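Local coordinates for putative exported protein (Bacteroides fragilis, PDB 4RAA), which is of unknown function, a putative exported protein, probably a lipoprotein, folded as a six-bladed beta-propeller of the YWTD type, at residues T9-E15 / H218-G224; N174-K178 / L230-N234; Y199-T205 / I254-V259; E275-L280 / N290-F296. All coordinates share one frame. Residues are numbered along the deposited sequence.

Contact 1: residues T9-E15 / H218-G224; sequences TIISFKE and HSFSFEG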
# COMPACT_ATOMS: atom_id res chain seq x y z
N THR A 9 -15.99 -12.76 -35.63
CA THR A 9 -16.92 -13.89 -35.31
C THR A 9 -16.11 -15.17 -34.92
O THR A 9 -15.11 -15.08 -34.17
CB THR A 9 -17.98 -14.09 -36.45
OG1 THR A 9 -18.39 -12.82 -36.96
CG2 THR A 9 -19.23 -14.86 -35.95
N ILE A 10 -16.50 -16.34 -35.45
CA ILE A 10 -15.96 -17.64 -35.05
C ILE A 10 -14.57 -17.91 -35.64
O ILE A 10 -14.23 -17.37 -36.69
CB ILE A 10 -16.96 -18.79 -35.43
CG1 ILE A 10 -16.76 -20.06 -34.58
CG2 ILE A 10 -16.94 -19.12 -36.93
CD1 ILE A 10 -17.16 -19.93 -33.12
N ILE A 11 -13.79 -18.71 -34.91
CA ILE A 11 -12.50 -19.23 -35.36
C ILE A 11 -12.66 -20.75 -35.21
O ILE A 11 -12.51 -21.28 -34.12
CB ILE A 11 -11.32 -18.67 -34.54
CG1 ILE A 11 -11.22 -17.16 -34.78
CG2 ILE A 11 -10.00 -19.35 -34.91
CD1 ILE A 11 -10.16 -16.46 -33.95
N SER A 12 -13.02 -21.41 -36.31
CA SER A 12 -13.29 -22.85 -36.32
C SER A 12 -12.01 -23.61 -36.55
O SER A 12 -11.32 -23.33 -37.51
CB SER A 12 -14.27 -23.21 -37.43
OG SER A 12 -15.48 -22.49 -37.30
N PHE A 13 -11.71 -24.55 -35.66
CA PHE A 13 -10.55 -25.43 -35.76
C PHE A 13 -11.02 -26.84 -36.13
O PHE A 13 -11.81 -27.42 -35.39
CB PHE A 13 -9.80 -25.49 -34.44
CG PHE A 13 -9.13 -24.21 -34.06
CD1 PHE A 13 -7.93 -23.84 -34.66
CD2 PHE A 13 -9.68 -23.36 -33.11
CE1 PHE A 13 -7.29 -22.65 -34.33
CE2 PHE A 13 -9.04 -22.18 -32.76
CZ PHE A 13 -7.85 -21.82 -33.37
N LYS A 14 -10.55 -27.37 -37.25
CA LYS A 14 -10.89 -28.74 -37.66
C LYS A 14 -9.87 -29.62 -36.93
O LYS A 14 -8.82 -29.11 -36.54
CB LYS A 14 -10.88 -28.90 -39.19
CG LYS A 14 -11.67 -27.81 -39.90
CD LYS A 14 -11.97 -28.08 -41.37
CE LYS A 14 -13.33 -28.74 -41.60
NZ LYS A 14 -13.47 -30.07 -40.97
N GLU A 15 -10.18 -30.90 -36.71
CA GLU A 15 -9.29 -31.80 -35.94
C GLU A 15 -7.91 -31.89 -36.53
O GLU A 15 -6.95 -31.47 -35.91
CB GLU A 15 -9.85 -33.23 -35.78
CG GLU A 15 -11.03 -33.36 -34.83
CD GLU A 15 -11.43 -34.81 -34.56
OE1 GLU A 15 -10.54 -35.68 -34.40
OE2 GLU A 15 -12.65 -35.08 -34.48
N HIS A 218 -12.96 -12.53 -29.98
CA HIS A 218 -12.81 -13.81 -30.71
C HIS A 218 -13.64 -14.88 -30.02
O HIS A 218 -13.76 -14.84 -28.80
CB HIS A 218 -11.35 -14.32 -30.74
CG HIS A 218 -10.34 -13.29 -31.15
ND1 HIS A 218 -10.05 -13.01 -32.47
CD2 HIS A 218 -9.54 -12.48 -30.42
CE1 HIS A 218 -9.12 -12.07 -32.53
NE2 HIS A 218 -8.79 -11.74 -31.29
N SER A 219 -14.21 -15.80 -30.79
CA SER A 219 -14.89 -16.98 -30.23
C SER A 219 -14.35 -18.22 -30.97
O SER A 219 -14.02 -18.16 -32.15
CB SER A 219 -16.42 -16.88 -30.30
OG SER A 219 -16.89 -16.86 -31.63
N PHE A 220 -14.24 -19.34 -30.25
CA PHE A 220 -13.68 -20.57 -30.80
C PHE A 220 -14.66 -21.73 -30.79
O PHE A 220 -15.61 -21.78 -30.01
CB PHE A 220 -12.44 -21.00 -30.02
CG PHE A 220 -11.47 -19.88 -29.78
CD1 PHE A 220 -10.66 -19.41 -30.82
CD2 PHE A 220 -11.34 -19.30 -28.51
CE1 PHE A 220 -9.75 -18.38 -30.61
CE2 PHE A 220 -10.43 -18.26 -28.29
CZ PHE A 220 -9.64 -17.80 -29.35
N SER A 221 -14.42 -22.65 -31.72
CA SER A 221 -15.13 -23.92 -31.81
C SER A 221 -14.09 -24.90 -32.34
O SER A 221 -13.26 -24.53 -33.19
CB SER A 221 -16.35 -23.84 -32.73
OG SER A 221 -15.96 -23.57 -34.06
N PHE A 222 -14.10 -26.12 -31.81
CA PHE A 222 -13.17 -27.18 -32.20
C PHE A 222 -14.01 -28.35 -32.66
O PHE A 222 -15.03 -28.64 -32.05
CB PHE A 222 -12.29 -27.55 -31.01
CG PHE A 222 -11.44 -26.41 -30.50
CD1 PHE A 222 -11.98 -25.47 -29.59
CD2 PHE A 222 -10.12 -26.25 -30.92
CE1 PHE A 222 -11.21 -24.40 -29.12
CE2 PHE A 222 -9.35 -25.19 -30.44
CZ PHE A 222 -9.90 -24.26 -29.55
N GLU A 223 -13.59 -29.01 -33.74
CA GLU A 223 -14.33 -30.16 -34.28
C GLU A 223 -14.27 -31.31 -33.27
O GLU A 223 -13.21 -31.59 -32.68
CB GLU A 223 -13.76 -30.59 -35.65
CG GLU A 223 -14.50 -31.74 -36.34
CD GLU A 223 -13.82 -32.28 -37.60
OE1 GLU A 223 -12.58 -32.20 -37.73
OE2 GLU A 223 -14.54 -32.82 -38.46
N GLY A 224 -15.42 -31.95 -33.04
CA GLY A 224 -15.54 -33.11 -32.15
C GLY A 224 -15.31 -32.91 -30.66
O GLY A 224 -15.10 -33.87 -29.94

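Contact 2: residues N174-K178 / L230-N234; sequences NKEFK and LDFLN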
# COMPACT_ATOMS: atom_id res chain seq x y z
N ASN A 174 -19.87 -12.54 -15.21
CA ASN A 174 -20.61 -13.39 -14.28
C ASN A 174 -20.04 -14.82 -14.24
O ASN A 174 -19.78 -15.40 -15.29
CB ASN A 174 -22.09 -13.44 -14.71
CG ASN A 174 -22.98 -14.01 -13.63
OD1 ASN A 174 -23.57 -15.08 -13.81
ND2 ASN A 174 -23.04 -13.33 -12.49
N LYS A 175 -19.83 -15.34 -13.02
CA LYS A 175 -19.26 -16.68 -12.77
C LYS A 175 -20.35 -17.59 -12.19
O LYS A 175 -20.69 -17.48 -11.00
CB LYS A 175 -18.06 -16.56 -11.83
CG LYS A 175 -17.39 -17.87 -11.40
CD LYS A 175 -15.99 -17.66 -10.83
CE LYS A 175 -16.00 -16.93 -9.50
NZ LYS A 175 -14.68 -16.43 -9.01
N GLU A 176 -20.88 -18.48 -13.02
CA GLU A 176 -21.97 -19.39 -12.62
C GLU A 176 -21.45 -20.55 -11.79
O GLU A 176 -21.95 -20.81 -10.69
CB GLU A 176 -22.72 -19.93 -13.84
CG GLU A 176 -23.30 -18.85 -14.74
CD GLU A 176 -24.20 -19.41 -15.84
OE1 GLU A 176 -25.13 -20.20 -15.52
OE2 GLU A 176 -24.02 -19.02 -17.02
N PHE A 177 -20.46 -21.26 -12.33
CA PHE A 177 -19.83 -22.39 -11.63
C PHE A 177 -18.79 -21.83 -10.67
O PHE A 177 -17.82 -21.20 -11.12
CB PHE A 177 -19.16 -23.36 -12.61
CG PHE A 177 -18.49 -24.51 -11.92
CD1 PHE A 177 -19.26 -25.52 -11.33
CD2 PHE A 177 -17.11 -24.56 -11.81
CE1 PHE A 177 -18.65 -26.57 -10.66
CE2 PHE A 177 -16.49 -25.62 -11.15
CZ PHE A 177 -17.26 -26.63 -10.58
N LYS A 178 -19.01 -22.04 -9.37
CA LYS A 178 -18.10 -21.57 -8.32
C LYS A 178 -17.45 -22.75 -7.62
O LYS A 178 -18.13 -23.70 -7.23
CB LYS A 178 -18.84 -20.70 -7.29
CG LYS A 178 -19.40 -19.40 -7.87
CD LYS A 178 -19.82 -18.42 -6.78
CE LYS A 178 -20.97 -18.91 -5.91
NZ LYS A 178 -21.31 -17.92 -4.85
N LEU A 230 -22.38 -26.68 -17.81
CA LEU A 230 -22.52 -26.31 -16.40
C LEU A 230 -22.95 -27.52 -15.55
O LEU A 230 -22.46 -27.69 -14.43
CB LEU A 230 -23.50 -25.15 -16.23
CG LEU A 230 -23.71 -24.55 -14.83
CD1 LEU A 230 -22.38 -24.10 -14.23
CD2 LEU A 230 -24.70 -23.40 -14.89
N ASP A 231 -23.84 -28.36 -16.10
CA ASP A 231 -24.32 -29.58 -15.43
C ASP A 231 -23.23 -30.62 -15.21
O ASP A 231 -23.18 -31.24 -14.14
CB ASP A 231 -25.49 -30.22 -16.21
CG ASP A 231 -26.75 -29.37 -16.19
OD1 ASP A 231 -26.71 -28.24 -15.66
OD2 ASP A 231 -27.79 -29.82 -16.70
N PHE A 232 -22.38 -30.81 -16.22
CA PHE A 232 -21.24 -31.74 -16.11
C PHE A 232 -20.29 -31.32 -14.97
O PHE A 232 -19.82 -32.19 -14.23
CB PHE A 232 -20.47 -31.83 -17.42
CG PHE A 232 -19.30 -32.78 -17.36
CD1 PHE A 232 -18.04 -32.33 -16.95
CD2 PHE A 232 -19.47 -34.13 -17.69
CE1 PHE A 232 -16.96 -33.20 -16.89
CE2 PHE A 232 -18.39 -35.00 -17.64
CZ PHE A 232 -17.13 -34.54 -17.24
N LEU A 233 -20.03 -30.01 -14.87
CA LEU A 233 -19.16 -29.45 -13.82
C LEU A 233 -19.74 -29.66 -12.42
O LEU A 233 -19.06 -30.21 -11.55
CB LEU A 233 -18.88 -27.95 -14.06
CG LEU A 233 -18.02 -27.58 -15.27
CD1 LEU A 233 -18.08 -26.09 -15.54
CD2 LEU A 233 -16.58 -28.01 -15.09
N ASN A 234 -20.99 -29.26 -12.21
CA ASN A 234 -21.67 -29.44 -10.90
C ASN A 234 -21.82 -30.89 -10.42
O ASN A 234 -21.71 -31.15 -9.22
CB ASN A 234 -23.05 -28.76 -10.90
CG ASN A 234 -22.95 -27.25 -10.86
OD1 ASN A 234 -22.20 -26.68 -10.06
ND2 ASN A 234 -23.73 -26.58 -11.70

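Contact 3: residues Y199-T205 / I254-V259; sequences YTPFDLT and ISYYCV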
# COMPACT_ATOMS: atom_id res chain seq x y z
N TYR A 199 -10.23 -14.05 -20.53
CA TYR A 199 -11.02 -15.27 -20.83
C TYR A 199 -11.08 -16.26 -19.66
O TYR A 199 -10.21 -16.24 -18.79
CB TYR A 199 -10.48 -15.96 -22.08
CG TYR A 199 -9.05 -16.43 -22.00
CD1 TYR A 199 -7.99 -15.58 -22.32
CD2 TYR A 199 -8.75 -17.74 -21.60
CE1 TYR A 199 -6.67 -16.02 -22.24
CE2 TYR A 199 -7.43 -18.19 -21.51
CZ TYR A 199 -6.40 -17.33 -21.83
OH TYR A 199 -5.12 -17.79 -21.75
N THR A 200 -12.09 -17.13 -19.71
CA THR A 200 -12.37 -18.11 -18.64
C THR A 200 -12.29 -19.55 -19.15
O THR A 200 -12.39 -19.78 -20.36
CB THR A 200 -13.76 -17.86 -18.04
OG1 THR A 200 -14.76 -18.09 -19.03
CG2 THR A 200 -13.88 -16.44 -17.51
N PRO A 201 -12.13 -20.53 -18.23
CA PRO A 201 -12.00 -21.91 -18.71
C PRO A 201 -13.24 -22.56 -19.32
O PRO A 201 -13.05 -23.55 -20.03
CB PRO A 201 -11.55 -22.70 -17.46
CG PRO A 201 -11.34 -21.69 -16.38
CD PRO A 201 -12.12 -20.48 -16.75
N PHE A 202 -14.45 -22.02 -19.08
CA PHE A 202 -15.71 -22.65 -19.55
C PHE A 202 -16.52 -21.74 -20.47
O PHE A 202 -17.76 -21.77 -20.46
CB PHE A 202 -16.55 -23.11 -18.35
CG PHE A 202 -15.75 -23.80 -17.28
CD1 PHE A 202 -15.02 -24.94 -17.59
CD2 PHE A 202 -15.70 -23.31 -15.98
CE1 PHE A 202 -14.25 -25.58 -16.62
CE2 PHE A 202 -14.94 -23.95 -15.00
CZ PHE A 202 -14.21 -25.09 -15.32
N ASP A 203 -15.82 -20.98 -21.30
CA ASP A 203 -16.42 -20.05 -22.26
C ASP A 203 -15.38 -19.75 -23.35
O ASP A 203 -14.47 -18.95 -23.14
CB ASP A 203 -16.88 -18.76 -21.54
CG ASP A 203 -17.49 -17.71 -22.46
OD1 ASP A 203 -17.71 -17.97 -23.66
OD2 ASP A 203 -17.75 -16.60 -21.96
N LEU A 204 -15.53 -20.40 -24.51
CA LEU A 204 -14.60 -20.24 -25.64
C LEU A 204 -14.81 -18.90 -26.32
O LEU A 204 -15.26 -18.82 -27.47
CB LEU A 204 -14.75 -21.39 -26.64
CG LEU A 204 -14.35 -22.76 -26.12
CD1 LEU A 204 -14.77 -23.84 -27.11
CD2 LEU A 204 -12.85 -22.83 -25.81
N THR A 205 -14.48 -17.84 -25.59
CA THR A 205 -14.64 -16.46 -26.03
C THR A 205 -13.57 -15.60 -25.35
O THR A 205 -13.31 -15.77 -24.16
CB THR A 205 -16.03 -15.90 -25.66
OG1 THR A 205 -17.06 -16.76 -26.16
CG2 THR A 205 -16.24 -14.49 -26.26
N ILE A 254 -13.05 -30.30 -23.55
CA ILE A 254 -11.77 -29.58 -23.49
C ILE A 254 -11.38 -29.44 -22.01
O ILE A 254 -12.02 -28.72 -21.25
CB ILE A 254 -11.82 -28.20 -24.18
CG1 ILE A 254 -11.99 -28.38 -25.69
CG2 ILE A 254 -10.53 -27.40 -23.91
CD1 ILE A 254 -12.36 -27.12 -26.46
N SER A 255 -10.30 -30.12 -21.65
CA SER A 255 -9.76 -30.16 -20.28
C SER A 255 -9.17 -28.83 -19.79
O SER A 255 -9.46 -28.40 -18.69
CB SER A 255 -8.70 -31.28 -20.19
OG SER A 255 -7.90 -31.12 -19.04
N TYR A 256 -8.33 -28.23 -20.63
CA TYR A 256 -7.60 -26.98 -20.38
C TYR A 256 -7.42 -26.26 -21.71
O TYR A 256 -7.44 -26.91 -22.75
CB TYR A 256 -6.22 -27.33 -19.79
CG TYR A 256 -5.12 -26.26 -19.78
CD1 TYR A 256 -4.32 -26.00 -20.91
CD2 TYR A 256 -4.81 -25.55 -18.61
CE1 TYR A 256 -3.30 -25.05 -20.88
CE2 TYR A 256 -3.80 -24.59 -18.57
CZ TYR A 256 -3.04 -24.35 -19.70
OH TYR A 256 -2.05 -23.41 -19.64
N TYR A 257 -7.28 -24.93 -21.69
CA TYR A 257 -6.92 -24.18 -22.90
C TYR A 257 -6.32 -22.83 -22.55
O TYR A 257 -6.84 -22.16 -21.66
CB TYR A 257 -8.10 -24.01 -23.89
CG TYR A 257 -9.04 -22.83 -23.67
CD1 TYR A 257 -10.11 -22.92 -22.76
CD2 TYR A 257 -8.86 -21.63 -24.37
CE1 TYR A 257 -10.96 -21.83 -22.56
CE2 TYR A 257 -9.71 -20.54 -24.19
CZ TYR A 257 -10.76 -20.64 -23.28
OH TYR A 257 -11.59 -19.59 -23.11
N CYS A 258 -5.20 -22.47 -23.20
CA CYS A 258 -4.56 -21.17 -23.00
C CYS A 258 -4.48 -20.47 -24.36
O CYS A 258 -4.43 -21.13 -25.39
CB CYS A 258 -3.18 -21.31 -22.34
SG CYS A 258 -1.83 -21.85 -23.41
N VAL A 259 -4.49 -19.15 -24.35
CA VAL A 259 -4.43 -18.34 -25.57
C VAL A 259 -3.34 -17.27 -25.46
O VAL A 259 -3.21 -16.61 -24.41
CB VAL A 259 -5.77 -17.61 -25.89
CG1 VAL A 259 -5.68 -16.82 -27.20
CG2 VAL A 259 -6.95 -18.58 -25.94
O HOH W 1 -3.41 -15.92 -21.39
O HOH W 2 -11.53 -25.97 -19.65

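Contact 4: residues E275-L280 / N290-F296; sequences EKYIGL and NYPIKIF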
# COMPACT_ATOMS: atom_id res chain seq x y z
N GLU A 275 -4.56 -35.61 -24.19
CA GLU A 275 -3.46 -35.27 -25.14
C GLU A 275 -3.41 -33.77 -25.44
O GLU A 275 -4.45 -33.13 -25.52
CB GLU A 275 -3.61 -36.04 -26.47
CG GLU A 275 -3.48 -37.56 -26.38
CD GLU A 275 -2.09 -38.08 -25.99
OE1 GLU A 275 -1.10 -37.31 -25.98
OE2 GLU A 275 -1.98 -39.30 -25.70
N LYS A 276 -2.20 -33.23 -25.62
CA LYS A 276 -1.98 -31.79 -25.88
C LYS A 276 -2.07 -31.45 -27.37
O LYS A 276 -1.43 -32.12 -28.19
CB LYS A 276 -0.60 -31.34 -25.38
CG LYS A 276 -0.34 -31.55 -23.90
CD LYS A 276 1.13 -31.30 -23.57
CE LYS A 276 1.41 -31.59 -22.11
NZ LYS A 276 2.84 -31.35 -21.77
N TYR A 277 -2.82 -30.41 -27.70
CA TYR A 277 -3.01 -29.92 -29.08
C TYR A 277 -2.68 -28.44 -29.18
O TYR A 277 -2.63 -27.75 -28.16
CB TYR A 277 -4.47 -30.11 -29.53
CG TYR A 277 -4.92 -31.54 -29.58
CD1 TYR A 277 -5.42 -32.17 -28.44
CD2 TYR A 277 -4.83 -32.29 -30.76
CE1 TYR A 277 -5.83 -33.50 -28.46
CE2 TYR A 277 -5.24 -33.63 -30.80
CZ TYR A 277 -5.74 -34.22 -29.65
OH TYR A 277 -6.14 -35.53 -29.65
N ILE A 278 -2.43 -27.97 -30.40
CA ILE A 278 -2.21 -26.55 -30.66
C ILE A 278 -2.85 -26.10 -31.97
O ILE A 278 -2.60 -26.66 -33.04
CB ILE A 278 -0.73 -26.12 -30.59
CG1 ILE A 278 -0.62 -24.59 -30.81
CG2 ILE A 278 0.14 -26.90 -31.57
CD1 ILE A 278 0.72 -24.01 -30.46
N GLY A 279 -3.67 -25.05 -31.85
CA GLY A 279 -4.38 -24.44 -32.96
C GLY A 279 -3.72 -23.11 -33.28
O GLY A 279 -3.59 -22.25 -32.40
N LEU A 280 -3.29 -22.95 -34.54
CA LEU A 280 -2.65 -21.73 -35.03
C LEU A 280 -3.69 -21.02 -35.88
O LEU A 280 -4.34 -21.68 -36.68
CB LEU A 280 -1.43 -22.10 -35.90
CG LEU A 280 -0.51 -23.22 -35.39
CD1 LEU A 280 0.58 -23.59 -36.39
CD2 LEU A 280 0.12 -22.85 -34.06
N ASN A 290 -4.66 -27.06 -37.01
CA ASN A 290 -4.66 -27.76 -35.73
C ASN A 290 -3.72 -28.96 -35.75
O ASN A 290 -3.76 -29.75 -36.69
CB ASN A 290 -6.08 -28.22 -35.40
CG ASN A 290 -6.24 -28.63 -33.95
OD1 ASN A 290 -6.06 -27.82 -33.05
ND2 ASN A 290 -6.62 -29.87 -33.72
N TYR A 291 -2.92 -29.11 -34.69
CA TYR A 291 -1.91 -30.18 -34.58
C TYR A 291 -1.84 -30.77 -33.18
O TYR A 291 -1.86 -30.01 -32.22
CB TYR A 291 -0.51 -29.61 -34.83
CG TYR A 291 -0.29 -28.94 -36.17
CD1 TYR A 291 -0.63 -27.59 -36.36
CD2 TYR A 291 0.31 -29.63 -37.25
CE1 TYR A 291 -0.43 -26.96 -37.58
CE2 TYR A 291 0.53 -29.00 -38.47
CZ TYR A 291 0.15 -27.67 -38.63
OH TYR A 291 0.35 -27.01 -39.82
N PRO A 292 -1.77 -32.12 -33.07
CA PRO A 292 -1.41 -32.67 -31.75
C PRO A 292 0.05 -32.28 -31.51
O PRO A 292 0.84 -32.37 -32.46
CB PRO A 292 -1.55 -34.20 -31.93
CG PRO A 292 -2.25 -34.42 -33.22
CD PRO A 292 -2.12 -33.17 -34.04
N ILE A 293 0.41 -31.83 -30.31
CA ILE A 293 1.80 -31.41 -30.04
C ILE A 293 2.86 -32.48 -30.39
O ILE A 293 3.95 -32.12 -30.83
CB ILE A 293 1.98 -30.74 -28.63
CG1 ILE A 293 1.36 -29.32 -28.67
CG2 ILE A 293 3.45 -30.62 -28.20
CD1 ILE A 293 1.27 -28.58 -27.35
N LYS A 294 2.52 -33.77 -30.24
CA LYS A 294 3.44 -34.86 -30.66
C LYS A 294 3.86 -34.73 -32.14
O LYS A 294 5.02 -34.98 -32.48
CB LYS A 294 2.86 -36.28 -30.41
CG LYS A 294 3.13 -36.87 -29.03
CD LYS A 294 2.39 -36.16 -27.90
CE LYS A 294 2.80 -36.72 -26.54
NZ LYS A 294 2.54 -38.18 -26.41
N ILE A 295 2.91 -34.34 -32.99
CA ILE A 295 3.15 -34.14 -34.42
C ILE A 295 3.86 -32.79 -34.63
O ILE A 295 4.85 -32.74 -35.35
CB ILE A 295 1.84 -34.28 -35.25
CG1 ILE A 295 1.43 -35.77 -35.39
CG2 ILE A 295 1.98 -33.69 -36.66
CD1 ILE A 295 1.04 -36.49 -34.11
N PHE A 296 3.34 -31.73 -33.99
CA PHE A 296 3.87 -30.34 -34.09
C PHE A 296 5.37 -30.23 -33.81
O PHE A 296 6.10 -29.63 -34.59
CB PHE A 296 3.10 -29.43 -33.11
CG PHE A 296 3.35 -27.95 -33.29
CD1 PHE A 296 2.78 -27.25 -34.35
CD2 PHE A 296 4.11 -27.23 -32.36
CE1 PHE A 296 2.99 -25.88 -34.51
CE2 PHE A 296 4.31 -25.86 -32.50
CZ PHE A 296 3.76 -25.19 -33.58

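Contact 1: residues T9-E15 / H218-G224
Thr9 is the first modelled residue; the bridged pairs with residues 218-224 run from Ile10 with Ser219. Ile10 and Ser12 lie on the more exposed face beside Ser219 and Ser221. Ile10 drapes CD1 over Ser219 (3.4 Å to OG), while Ser12 OG gives a weak hydrogen bond to Ser221 OG (3.4 Å), small hydroxyls suiting a solvent-facing surface. In between, the backbone of Ile11 bonds in parallel fashion on both sides of Phe220: Ile11 N to Ser219 O (2.8 Å) and, weakly, Ser221 N to Ile11 O (3.4 Å). The N-terminal strand 10-13 is thereby the outermost strand of a propeller blade built otherwise from residues 189-222, parallel to strand 213-222 although the rest of that sheet is antiparallel. Phe13 repeats the pattern, Phe13 N to Ser221 O and Glu223 N to Phe13 O, both 2.9 Å. Its ring joins Ile11, Phe220 and Phe222 on the buried face, nearly parallel to Phe222 but slid aside, centroids 4.9 Å apart. Phe13 and Phe222 touch Val268, and Phe220 touches Leu266, on strand 265-272 of the adjacent blade. Lys14 NZ makes a long salt bridge to Glu223 OE2 (3.9 Å), and Glu15 N donates to Glu223 OE1 (2.9 Å).

Contact 2: residues N174-K178 / L230-N234
Phe177 does most of the work here. With chi1 at 179° (t) its ring extends from the loop 174-178 toward the first turn of helix 230-237, and Leu233 is placed to receive it: its CB sits 3.8 Å from the centroid of the Phe177 ring, 19° off the normal, a CH-pi contact over one face. Leu233 itself is in the common m,t rotamer, which fits a helical residue whose side chain is buried. Leu230 adopts t,p, and this carries its methyls over to the loop: CD1 packs against Phe177 CB at 3.7 Å, while CD2 touches Glu176 OE1 at 3.3 Å. Glu176, with chi1 m and chi2 t, keeps its carboxylate at the exposed margin. Asn234, also m at chi1, brings OD1 to 3.4 Å from Phe177 CD1, near the plane of the ring, where the partly positive ring hydrogens suit an oxygen. No hydrogen bond crosses the interface, so mostly apolar packing holds it. The loop follows strand 168-174, the outer strand of its own sheet, and leads to strand 189-192 of the next; Phe177 also meets the ring of Tyr244, and Leu233 touches Phe202, so the helix packs across loops between propeller blades.

Contact 3: residues Y199-T205 / I254-V259
Two tyrosine hydroxyls reach across from opposite segments to meet backbone polar groups. Tyr199 OH accepts from Val259 N at 3.0 Å with an almost straight geometry (166°), and it also bonds water 1 at 2.6 Å; that water donates to Val259 O (3.1 Å), so both backbone polar atoms of Val259 are engaged. In return, Tyr257 OH lies 2.9 Å from Thr200 O and 3.0 Å from Asp203 O, two carbonyls competing for its single proton. These oxygens belong to the ends of a type I turn, Thr200 to Asp203, joining strand 195-200 to strand 203-210 of one propeller blade; strand 254-261 edges the next blade's sheet. A long phenol is apt, since the axes of strand segments 203-205 and 254-259 come no closer than 10.0 Å. Asp203 O also accepts from Thr205 N (2.7 Å), closing an inverse gamma turn centred on Leu204. Asp203 OD1 takes a bond from Thr205 OG1 (2.9 Å), while OD2 pairs with Tyr207 OH. Water 2 lies 2.9 Å from Pro201 O and 3.2 Å from Ile254 O. Between these polar groups, Leu204 CD2 rests over the face of Tyr257, 3.9 Å from the ring centroid, and Val259 packs against Tyr199.

Contact 4: residues E275-L280 / N290-F296
Ile278, Ile293 and Tyr277 bury the greatest areas in this contact. Ile278 pairs with Tyr291 as an antiparallel hydrogen-bonded pair, Ile278 N to Tyr291 O at 2.8 Å and Tyr291 N to Ile278 O at 3.0 Å. Its branched side chain suits a strand and fills the hollow beneath the following helix: CG2 touches Ile293 CG1 at 4.0 Å and lies over the face of the Phe296 ring, 3.9 Å from its centroid, a CH-pi contact. Ile293 opens the helix. Its N donates to Lys276 O (2.8 Å), continuing the ladder just past the strand, and its CD1 approaches Lys276 CB at 3.9 Å. Pro292, at the N-cap, has no amide hydrogen to offer, but none is needed in its non-hydrogen-bonded pairing with Tyr277. Tyr277 lies on the other face of the sheet: its CE2 packs on Pro292 CB at 3.9 Å, and its ring runs close to parallel with that of Tyr270 on the adjacent strand. Gly279 leaves room beside Asn290, whose amide bonds Glu15 O and Tyr270 OH. At the more exposed end, Glu275 OE1 and Lys294 NZ form a long salt bridge (3.8 Å). The arrangement is a beta hairpin closing a four-stranded antiparallel propeller blade, its last strand running straight into helix 293-299.

Contact 3 is the buried one, its centre about 13 Å from the centre of the chain; contacts 1, 2 and 4 are partly buried, contact 2's centre lying farthest out, about 24 Å from it. Contacts 1 and 4 pair strands within blades through regular backbone bonds, one parallel and one antiparallel, whereas contacts 2 and 3 pack side chains between separate elements: mainly by apolar packing, without a hydrogen bond, in contact 2, by tyrosine hydroxyls and waters in contact 3. Contacts 1 and 3 meet in one sheet, where Phe220 N lies 3.0 Å from Leu204 O; contacts 3 and 4 involve the outermost strands of another. Glu15 joins contact 1 to Asn290 of contact 4, and Phe202 joins contact 3 to Phe177 and Leu233 of contact 2.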